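Local atomic coordinates of eukaryotic translation initiation factor 4 gamma 5 (Trypanosoma cruzi, PDB entry 6OZU), a protein that probably serves as a scaffold in translation initiation, its MIF4G domain being expected to bind the eIF4A helicase as in other eIF4G proteins. Residues V71-I74 against N75-E79; R85-R88 against N89-R93; E28-T31 against N32-I35; G140-T144 against H145-R149. All coordinates share one frame; numbering follows the deposited sequence.

Interaction 1: residues V71-I74 against N75-E79; sequences VSLI and NDIGE
Leu73 and Ile77, one turn apart at the C-terminal end of helix 63-76, lie side by side and point the same way, their CD1 methyls 3.9 Å apart. This is the tight side of the contact. Leu73 reaches it with CG anti to the backbone N (chi1 175°), and the pair is closed in by Leu30 of helix 23-31, Ile35 of the following loop and Ile87 of helix 82-112. The same two residues are tied through the backbone, where Ile77 N donates to Leu73 O at 3.1 Å in a fairly straight bond (162° at the hydrogen). Ile77 is also where the chain leaves helical geometry. The other flank is looser and more exposed. Asn75 runs alongside Val71, and its ND2 lies 4.0 Å from Val71 CG1. Although ND2 comes within 3.1 Å of Val71 O, the angle is too poor for a bond, and that carbonyl takes Asn75 N instead, at 2.9 Å. The amide lies near a bound sulfate, probably from the crystallisation liquor. Between the two sides, Ile74 O and Ile77 O stand 3.1 Å apart, two acceptors that cannot bond each other. Each receives a guanidinium N-H of Arg88 from helix 82-112, so one cation probably offsets the mutual repulsion of two carbonyls and the negative pole of the helix end.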
loop_
_atom_site.group_PDB
_atom_site.type_symbol
_atom_site.label_atom_id
_atom_site.label_comp_id
_atom_site.label_asym_id
_atom_site.label_seq_id
_atom_site.Cartn_x
_atom_site.Cartn_y
_atom_site.Cartn_z
ATOM N N VAL A 71 11.707 4.293 -4.740
ATOM C CA VAL A 71 12.296 5.301 -3.835
ATOM C C VAL A 71 13.623 5.782 -4.447
ATOM O O VAL A 71 13.877 6.989 -4.499
ATOM C CB VAL A 71 12.502 4.769 -2.383
ATOM C CG1 VAL A 71 13.215 5.804 -1.504
ATOM C CG2 VAL A 71 11.179 4.366 -1.757
ATOM N N SER A 72 14.435 4.820 -4.936
ATOM C CA SER A 72 15.734 5.024 -5.573
ATOM C C SER A 72 15.606 5.935 -6.810
ATOM O O SER A 72 16.390 6.879 -6.984
ATOM C CB SER A 72 16.337 3.674 -5.950
ATOM O OG SER A 72 17.574 3.818 -6.624
ATOM N N LEU A 73 14.585 5.644 -7.635
ATOM C CA LEU A 73 14.237 6.334 -8.866
ATOM C C LEU A 73 13.855 7.793 -8.604
ATOM O O LEU A 73 14.316 8.649 -9.340
ATOM C CB LEU A 73 13.115 5.547 -9.574
ATOM C CG LEU A 73 12.473 6.106 -10.842
ATOM C CD1 LEU A 73 13.491 6.293 -11.950
ATOM C CD2 LEU A 73 11.363 5.176 -11.324
ATOM N N ILE A 74 13.071 8.083 -7.548
ATOM C CA ILE A 74 12.692 9.467 -7.220
ATOM C C ILE A 74 13.801 10.183 -6.404
ATOM O O ILE A 74 13.816 11.413 -6.339
ATOM C CB ILE A 74 11.274 9.632 -6.595
ATOM C CG1 ILE A 74 11.105 8.886 -5.280
ATOM C CG2 ILE A 74 10.176 9.247 -7.596
ATOM C CD1 ILE A 74 9.983 9.464 -4.449
ATOM N N ASN A 75 14.744 9.425 -5.817
ATOM C CA ASN A 75 15.895 10.007 -5.113
ATOM C C ASN A 75 16.960 10.459 -6.150
ATOM O O ASN A 75 17.759 11.354 -5.863
ATOM C CB ASN A 75 16.494 9.014 -4.118
ATOM C CG ASN A 75 15.786 8.907 -2.782
ATOM O OD1 ASN A 75 16.353 8.382 -1.829
ATOM N ND2 ASN A 75 14.537 9.370 -2.657
ATOM N N ASP A 76 16.959 9.821 -7.346
ATOM C CA ASP A 76 17.863 10.122 -8.458
ATOM C C ASP A 76 17.326 11.311 -9.270
ATOM O O ASP A 76 18.085 12.233 -9.588
ATOM C CB ASP A 76 18.084 8.880 -9.359
ATOM C CG ASP A 76 18.880 9.116 -10.643
ATOM O OD1 ASP A 76 19.806 9.962 -10.630
ATOM O OD2 ASP A 76 18.578 8.455 -11.660
ATOM N N ILE A 77 16.028 11.271 -9.619
ATOM C CA ILE A 77 15.388 12.310 -10.405
ATOM C C ILE A 77 14.492 13.096 -9.464
ATOM O O ILE A 77 13.395 12.643 -9.128
ATOM C CB ILE A 77 14.668 11.735 -11.670
ATOM C CG1 ILE A 77 15.541 10.662 -12.379
ATOM C CG2 ILE A 77 14.324 12.873 -12.631
ATOM C CD1 ILE A 77 14.841 9.665 -13.231
ATOM N N GLY A 78 15.003 14.250 -9.026
ATOM C CA GLY A 78 14.355 15.155 -8.080
ATOM C C GLY A 78 13.119 15.869 -8.585
ATOM O O GLY A 78 12.895 15.944 -9.797
ATOM N N GLU A 79 12.323 16.444 -7.651
ATOM C CA GLU A 79 11.081 17.175 -7.964
ATOM C C GLU A 79 11.303 18.524 -8.665
ATOM O O GLU A 79 10.329 19.134 -9.118
ATOM C CB GLU A 79 10.175 17.345 -6.733
ATOM C CG GLU A 79 10.763 18.143 -5.582
ATOM C CD GLU A 79 10.028 17.960 -4.265
ATOM O OE1 GLU A 79 9.623 18.985 -3.669
ATOM O OE2 GLU A 79 9.864 16.796 -3.823
#

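Interaction 2: residues R85-R88 against N89-R93; sequences RFIR and NAIIR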
loop_
_atom_site.group_PDB
_atom_site.type_symbol
_atom_site.label_atom_id
_atom_site.label_comp_id
_atom_site.label_asym_id
_atom_site.label_seq_id
_atom_site.Cartn_x
_atom_site.Cartn_y
_atom_site.Cartn_z
ATOM N N ARG A 85 9.077 15.477 -11.538
ATOM C CA ARG A 85 7.719 15.937 -11.253
ATOM C C ARG A 85 6.731 14.985 -11.923
ATOM O O ARG A 85 5.767 14.561 -11.272
ATOM C CB ARG A 85 7.536 17.383 -11.720
ATOM C CG ARG A 85 6.357 18.099 -11.072
ATOM C CD ARG A 85 6.062 19.505 -11.599
ATOM N NE ARG A 85 6.336 19.703 -13.029
ATOM C CZ ARG A 85 7.477 20.186 -13.508
ATOM N NH1 ARG A 85 8.456 20.531 -12.687
ATOM N NH2 ARG A 85 7.649 20.323 -14.811
ATOM N N PHE A 86 7.026 14.570 -13.182
ATOM C CA PHE A 86 6.189 13.630 -13.926
ATOM C C PHE A 86 6.091 12.274 -13.254
ATOM O O PHE A 86 4.978 11.763 -13.143
ATOM C CB PHE A 86 6.600 13.491 -15.404
ATOM C CG PHE A 86 5.653 12.612 -16.190
ATOM C CD1 PHE A 86 4.456 13.121 -16.681
ATOM C CD2 PHE A 86 5.925 11.260 -16.378
ATOM C CE1 PHE A 86 3.561 12.302 -17.371
ATOM C CE2 PHE A 86 5.021 10.436 -17.051
ATOM C CZ PHE A 86 3.851 10.968 -17.557
ATOM N N ILE A 87 7.237 11.675 -12.825
ATOM C CA ILE A 87 7.276 10.365 -12.143
ATOM C C ILE A 87 6.371 10.385 -10.917
ATOM O O ILE A 87 5.604 9.441 -10.700
ATOM C CB ILE A 87 8.723 9.903 -11.778
ATOM C CG1 ILE A 87 9.571 9.627 -13.027
ATOM C CG2 ILE A 87 8.687 8.643 -10.904
ATOM C CD1 ILE A 87 11.085 9.494 -12.763
ATOM N N ARG A 88 6.473 11.466 -10.122
ATOM C CA ARG A 88 5.708 11.695 -8.898
ATOM C C ARG A 88 4.193 11.779 -9.135
ATOM O O ARG A 88 3.420 11.214 -8.366
ATOM C CB ARG A 88 6.241 12.929 -8.171
ATOM C CG ARG A 88 7.534 12.635 -7.427
ATOM C CD ARG A 88 8.288 13.894 -7.089
ATOM N NE ARG A 88 9.446 13.606 -6.253
ATOM C CZ ARG A 88 10.652 13.297 -6.710
ATOM N NH1 ARG A 88 10.871 13.208 -8.017
ATOM N NH2 ARG A 88 11.644 13.065 -5.868
ATOM N N ASN A 89 3.779 12.426 -10.215
ATOM C CA ASN A 89 2.373 12.529 -10.587
ATOM C C ASN A 89 1.868 11.222 -11.183
ATOM O O ASN A 89 0.674 10.938 -11.068
ATOM C CB ASN A 89 2.138 13.721 -11.511
ATOM C CG ASN A 89 2.292 15.032 -10.788
ATOM O OD1 ASN A 89 1.586 15.339 -9.813
ATOM N ND2 ASN A 89 3.243 15.817 -11.227
ATOM N N ALA A 90 2.776 10.400 -11.771
ATOM C CA ALA A 90 2.419 9.089 -12.315
ATOM C C ALA A 90 2.196 8.094 -11.162
ATOM O O ALA A 90 1.282 7.275 -11.260
ATOM C CB ALA A 90 3.490 8.592 -13.263
ATOM N N ILE A 91 2.998 8.192 -10.054
ATOM C CA ILE A 91 2.828 7.393 -8.821
ATOM C C ILE A 91 1.473 7.752 -8.175
ATOM O O ILE A 91 0.718 6.844 -7.863
ATOM C CB ILE A 91 4.035 7.473 -7.839
ATOM C CG1 ILE A 91 5.303 6.853 -8.467
ATOM C CG2 ILE A 91 3.728 6.758 -6.524
ATOM C CD1 ILE A 91 6.621 7.447 -7.954
ATOM N N ILE A 92 1.122 9.059 -8.090
ATOM C CA ILE A 92 -0.177 9.536 -7.561
ATOM C C ILE A 92 -1.342 8.912 -8.342
ATOM O O ILE A 92 -2.205 8.283 -7.733
ATOM C CB ILE A 92 -0.264 11.092 -7.525
ATOM C CG1 ILE A 92 0.656 11.676 -6.431
ATOM C CG2 ILE A 92 -1.712 11.583 -7.360
ATOM C CD1 ILE A 92 0.980 13.178 -6.579
ATOM N N ARG A 93 -1.323 9.041 -9.670
ATOM C CA ARG A 93 -2.331 8.498 -10.585
ATOM C C ARG A 93 -2.421 6.971 -10.512
ATOM O O ARG A 93 -3.527 6.428 -10.475
ATOM C CB ARG A 93 -2.085 8.965 -12.045
ATOM C CG ARG A 93 -2.464 10.409 -12.292
ATOM C CD ARG A 93 -2.388 10.826 -13.768
ATOM N NE ARG A 93 -1.278 11.755 -14.019
ATOM C CZ ARG A 93 -0.132 11.423 -14.615
ATOM N NH1 ARG A 93 0.053 10.187 -15.079
ATOM N NH2 ARG A 93 0.830 12.325 -14.765
#
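Ile87 and Ile91, on the buried side of helix 82-112, meet through Ile87 CG2 and Ile91 CD1 at 3.8 Å. In Ile91, CG1 lies beside the backbone N (chi1 -65°), which brings CD1 back toward Ile87, where it also rests 3.5 Å from Ile87 O. That carbonyl accepts Ile91 N at 3.0 Å. On another side of the helix, Arg93 bends at chi3 and brings NH2 to within 3.8 Å of Phe86 CE1. The two side chains cross at about a right angle with their planes 50° apart, so this is packing and no parallel stack. One face of the guanidinium instead lies over Asn89 O, which sits 3.6 Å above the plane near its centre.

Farther out, Leu73 and Ile74 of helix 63-76 and Ile35 pack on Ile87, while Asp40 and Ile43 of helix 40-53 flank Phe86. The chain of Arg88, extended from CG to NE, carries its guanidinium to the end of helix 63-76, while NH1 also bonds Gly84 O of its own helix. Apolar branches thus face the neighbouring helices, whereas the guanidinium of Arg93 lies over Asn89 O, whose partial negative charge would probably suit a cation.

Interaction 3: residues E28-T31 against N32-I35; sequences EELT and NLPI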
loop_
_atom_site.group_PDB
_atom_site.type_symbol
_atom_site.label_atom_id
_atom_site.label_comp_id
_atom_site.label_asym_id
_atom_site.label_seq_id
_atom_site.Cartn_x
_atom_site.Cartn_y
_atom_site.Cartn_z
ATOM N N GLU A 28 21.492 0.827 -9.161
ATOM C CA GLU A 28 22.374 1.497 -10.117
ATOM C C GLU A 28 22.028 1.118 -11.567
ATOM O O GLU A 28 22.194 1.968 -12.444
ATOM C CB GLU A 28 23.876 1.346 -9.790
ATOM C CG GLU A 28 24.450 -0.060 -9.810
ATOM C CD GLU A 28 25.761 -0.231 -9.061
ATOM O OE1 GLU A 28 26.668 -0.910 -9.597
ATOM O OE2 GLU A 28 25.879 0.307 -7.935
ATOM N N GLU A 29 21.492 -0.115 -11.814
ATOM C CA GLU A 29 21.029 -0.530 -13.148
ATOM C C GLU A 29 19.819 0.315 -13.605
ATOM O O GLU A 29 19.708 0.637 -14.787
ATOM C CB GLU A 29 20.673 -2.019 -13.179
ATOM C CG GLU A 29 21.849 -2.919 -13.499
ATOM C CD GLU A 29 21.488 -4.277 -14.070
ATOM O OE1 GLU A 29 22.121 -5.277 -13.661
ATOM O OE2 GLU A 29 20.585 -4.343 -14.936
ATOM N N LEU A 30 18.928 0.675 -12.654
ATOM C CA LEU A 30 17.738 1.485 -12.895
ATOM C C LEU A 30 18.123 2.935 -13.182
ATOM O O LEU A 30 17.610 3.502 -14.149
ATOM C CB LEU A 30 16.755 1.376 -11.719
ATOM C CG LEU A 30 15.393 2.082 -11.846
ATOM C CD1 LEU A 30 14.502 1.413 -12.887
ATOM C CD2 LEU A 30 14.675 2.075 -10.526
ATOM N N THR A 31 19.059 3.523 -12.388
ATOM C CA THR A 31 19.531 4.902 -12.611
ATOM C C THR A 31 20.255 5.018 -13.956
ATOM O O THR A 31 20.184 6.069 -14.593
ATOM C CB THR A 31 20.356 5.459 -11.434
ATOM O OG1 THR A 31 21.617 4.789 -11.358
ATOM C CG2 THR A 31 19.603 5.415 -10.092
ATOM N N ASN A 32 20.898 3.924 -14.410
ATOM C CA ASN A 32 21.599 3.853 -15.697
ATOM C C ASN A 32 20.639 3.830 -16.902
ATOM O O ASN A 32 21.097 3.940 -18.038
ATOM C CB ASN A 32 22.593 2.668 -15.746
ATOM C CG ASN A 32 23.795 2.795 -14.831
ATOM O OD1 ASN A 32 24.189 3.887 -14.392
ATOM N ND2 ASN A 32 24.406 1.664 -14.517
ATOM N N LEU A 33 19.319 3.698 -16.664
ATOM C CA LEU A 33 18.331 3.734 -17.745
ATOM C C LEU A 33 18.062 5.202 -18.137
ATOM O O LEU A 33 18.094 6.072 -17.257
ATOM C CB LEU A 33 17.020 3.037 -17.340
ATOM C CG LEU A 33 17.049 1.515 -17.137
ATOM C CD1 LEU A 33 15.772 1.052 -16.494
ATOM C CD2 LEU A 33 17.269 0.774 -18.452
ATOM N N PRO A 34 17.800 5.513 -19.433
ATOM C CA PRO A 34 17.560 6.913 -19.812
ATOM C C PRO A 34 16.120 7.375 -19.565
ATOM O O PRO A 34 15.369 7.611 -20.511
ATOM C CB PRO A 34 17.975 6.949 -21.283
ATOM C CG PRO A 34 17.741 5.585 -21.775
ATOM C CD PRO A 34 17.739 4.626 -20.613
ATOM N N ILE A 35 15.747 7.523 -18.281
ATOM C CA ILE A 35 14.403 7.920 -17.854
ATOM C C ILE A 35 14.141 9.396 -18.164
ATOM O O ILE A 35 13.068 9.706 -18.683
ATOM C CB ILE A 35 14.123 7.522 -16.373
ATOM C CG1 ILE A 35 14.184 5.999 -16.215
ATOM C CG2 ILE A 35 12.762 8.041 -15.877
ATOM C CD1 ILE A 35 15.173 5.547 -15.242
#
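Leu33, the second residue beyond helix 23-31, folds back on Leu30. Its CB lies 3.3 Å from Leu30 O, and CG faces two carbonyls, 3.6 Å from Leu30 O and slightly farther from Glu29 O. At the tip, CD1 touches Leu30 CD1 at 3.8 Å, the two side chains crossing at a slant. The first torsion of Leu33 sets CG beside its backbone N and anti to the carbonyl carbon (chi1 -68°), which turns the branch back along the helix and toward Val11 and Ile14 of helix 6-17. The backbone of the same residue holds the fold-back: Leu33 N donates to Leu30 O at 3.0 Å, from above the carbonyl plane and not along a lone pair. From farther along the loop, Ile35 points its CB toward the helix and brings CD1 to 3.4 Å from Leu30 O, so carbons of both residues pack against this carbonyl.

The exposed side is gripped differently. Glu28 O accepts both Asn32 N and Thr31 OG1, each at 3.1 Å and from the same face of the carbonyl plane. The hydroxyl can double back to this carbonyl because OG1 lies between the backbone N and carbonyl carbon. Glu29, on a further side, is held through OE2 by a salt bridge to Arg17. Pro34 then turns the chain as the centre of an inverse gamma turn. A final turn whose carbonyls are bonded by Thr31 OG1 and the amides of Asn32 and Leu33 is a plain helix-to-loop exit, here leading to helix 40-53 of this all-helical MIF4G domain.

Interaction 4: residues G140-T144 against H145-R149; sequences GLLFT and HGLVR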
loop_
_atom_site.group_PDB
_atom_site.type_symbol
_atom_site.label_atom_id
_atom_site.label_comp_id
_atom_site.label_asym_id
_atom_site.label_seq_id
_atom_site.Cartn_x
_atom_site.Cartn_y
_atom_site.Cartn_z
ATOM N N GLY A 140 0.639 -0.822 2.380
ATOM C CA GLY A 140 1.518 -0.775 3.546
ATOM C C GLY A 140 2.964 -0.496 3.199
ATOM O O GLY A 140 3.594 0.371 3.801
ATOM N N LEU A 141 3.493 -1.206 2.207
ATOM C CA LEU A 141 4.859 -0.986 1.722
ATOM C C LEU A 141 5.065 0.390 1.061
ATOM O O LEU A 141 6.133 0.999 1.232
ATOM C CB LEU A 141 5.254 -2.093 0.764
ATOM C CG LEU A 141 5.345 -3.453 1.418
ATOM C CD1 LEU A 141 5.097 -4.517 0.447
ATOM C CD2 LEU A 141 6.646 -3.631 2.114
ATOM N N LEU A 142 4.046 0.897 0.335
ATOM C CA LEU A 142 4.147 2.221 -0.289
ATOM C C LEU A 142 4.179 3.262 0.820
ATOM O O LEU A 142 4.957 4.208 0.747
ATOM C CB LEU A 142 2.964 2.515 -1.232
ATOM C CG LEU A 142 2.879 1.792 -2.576
ATOM C CD1 LEU A 142 1.502 1.954 -3.177
ATOM C CD2 LEU A 142 3.906 2.327 -3.573
ATOM N N PHE A 143 3.350 3.075 1.854
ATOM C CA PHE A 143 3.246 3.972 3.009
ATOM C C PHE A 143 4.520 4.036 3.867
ATOM O O PHE A 143 4.975 5.125 4.189
ATOM C CB PHE A 143 2.016 3.623 3.864
ATOM C CG PHE A 143 1.727 4.625 4.940
ATOM C CD1 PHE A 143 1.362 5.931 4.615
ATOM C CD2 PHE A 143 1.858 4.280 6.284
ATOM C CE1 PHE A 143 1.094 6.858 5.607
ATOM C CE2 PHE A 143 1.606 5.214 7.278
ATOM C CZ PHE A 143 1.215 6.496 6.930
ATOM N N THR A 144 5.105 2.886 4.206
ATOM C CA THR A 144 6.338 2.798 5.002
ATOM C C THR A 144 7.571 3.367 4.261
ATOM O O THR A 144 8.559 3.737 4.900
ATOM C CB THR A 144 6.554 1.367 5.494
ATOM O OG1 THR A 144 6.618 0.502 4.371
ATOM C CG2 THR A 144 5.460 0.891 6.463
ATOM N N HIS A 145 7.492 3.464 2.915
ATOM C CA HIS A 145 8.541 4.002 2.045
ATOM C C HIS A 145 8.221 5.425 1.529
ATOM O O HIS A 145 8.933 5.936 0.667
ATOM C CB HIS A 145 8.830 3.025 0.902
ATOM C CG HIS A 145 9.422 1.729 1.352
ATOM N ND1 HIS A 145 8.760 0.896 2.236
ATOM C CD2 HIS A 145 10.577 1.130 0.979
ATOM C CE1 HIS A 145 9.548 -0.158 2.404
ATOM N NE2 HIS A 145 10.643 -0.073 1.661
ATOM N N GLY A 146 7.175 6.042 2.094
ATOM C CA GLY A 146 6.719 7.398 1.801
ATOM C C GLY A 146 6.269 7.673 0.378
ATOM O O GLY A 146 6.304 8.819 -0.070
ATOM N N LEU A 147 5.823 6.624 -0.330
ATOM C CA LEU A 147 5.395 6.680 -1.736
ATOM C C LEU A 147 3.889 6.892 -1.961
ATOM O O LEU A 147 3.482 7.037 -3.107
ATOM C CB LEU A 147 5.865 5.407 -2.484
ATOM C CG LEU A 147 7.354 5.239 -2.641
ATOM C CD1 LEU A 147 7.671 3.901 -3.244
ATOM C CD2 LEU A 147 7.954 6.384 -3.469
ATOM N N VAL A 148 3.073 6.874 -0.910
ATOM C CA VAL A 148 1.631 7.071 -1.000
ATOM C C VAL A 148 1.226 8.111 0.036
ATOM O O VAL A 148 1.788 8.146 1.149
ATOM C CB VAL A 148 0.813 5.749 -0.911
ATOM C CG1 VAL A 148 0.794 5.164 0.499
ATOM C CG2 VAL A 148 -0.599 5.945 -1.422
ATOM N N ARG A 149 0.262 8.962 -0.338
ATOM C CA ARG A 149 -0.250 10.034 0.510
ATOM C C ARG A 149 -1.019 9.453 1.691
ATOM O O ARG A 149 -1.742 8.474 1.527
ATOM C CB ARG A 149 -1.179 10.965 -0.302
ATOM C CG ARG A 149 -0.582 11.586 -1.564
ATOM C CD ARG A 149 -1.668 11.968 -2.562
ATOM N NE ARG A 149 -1.319 13.192 -3.271
ATOM C CZ ARG A 149 -2.084 13.784 -4.183
ATOM N NH1 ARG A 149 -3.255 13.254 -4.527
ATOM N NH2 ARG A 149 -1.680 14.902 -4.773
#
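Leu142 O takes Leu147 N at 2.8 Å, the shortest settled bond here, with 155° at the hydrogen; His145 N adds a weak bond to the same oxygen. The neighbouring carbonyl, Phe143 O, receives Gly146 N at 3.2 Å, the donor standing well above the carbonyl plane. Gly146 has a positive phi of 62°, which lets the chain reverse here and lay its next residues back against the helix. Leu147 CB consequently meets Leu142 CD2 at 3.8 Å, the two side chains crossing at about a right angle. Val148, with CB directed toward the helix, rests CG1 against the backbone of Phe143, 3.8 Å from Leu142 CB and 3.9 Å from Phe143 CB. Its outer neighbours are Cys95 of helix 82-112 and Val153 of helix 150-162.

On the polar side, the imidazole of His145 presents its edge to Thr144: ND1 and Thr144 OG1 share a hydrogen bond of 3.0 Å in which either could be the donor, the hydroxyl oxygen lying in the ring plane. The ring's far nitrogen, NE2, is hydrogen-bonded to Lys68 NZ of helix 63-76, so both ring nitrogens have partners and the imidazole's rotation is probably well fixed. The paired bonds from Leu147 N and Gly146 N, with Gly146 as the C-prime residue, make a Schellman motif that ends helix 118-144 and carries the chain to Arg149, the N-cap of helix 150-162.

Overall arrangement
Interaction 4 lies nearest the middle of the chain, its centre about 6 Å from the chain's centre, and interaction 3 farthest out, about 25 Å; the two do not touch. Interaction 1 bridges them: Leu73 meets Leu30 and Ile35, while Val71 and Ile74 meet Leu147. Interactions 1 and 2 hold consecutive helices, 63-76 and 82-112, joined by apolar packing and by the guanidinium of Arg88. Three contacts are helix exits, yet they differ: 140-149 closes with a Schellman motif, 28-35 with a hydroxyl and loop amides, and 71-79 borrows an arginine from the next helix. Only interaction 2 stays wholly helical, Ile87 and Ile91 inward and Arg85 and Arg93 exposed.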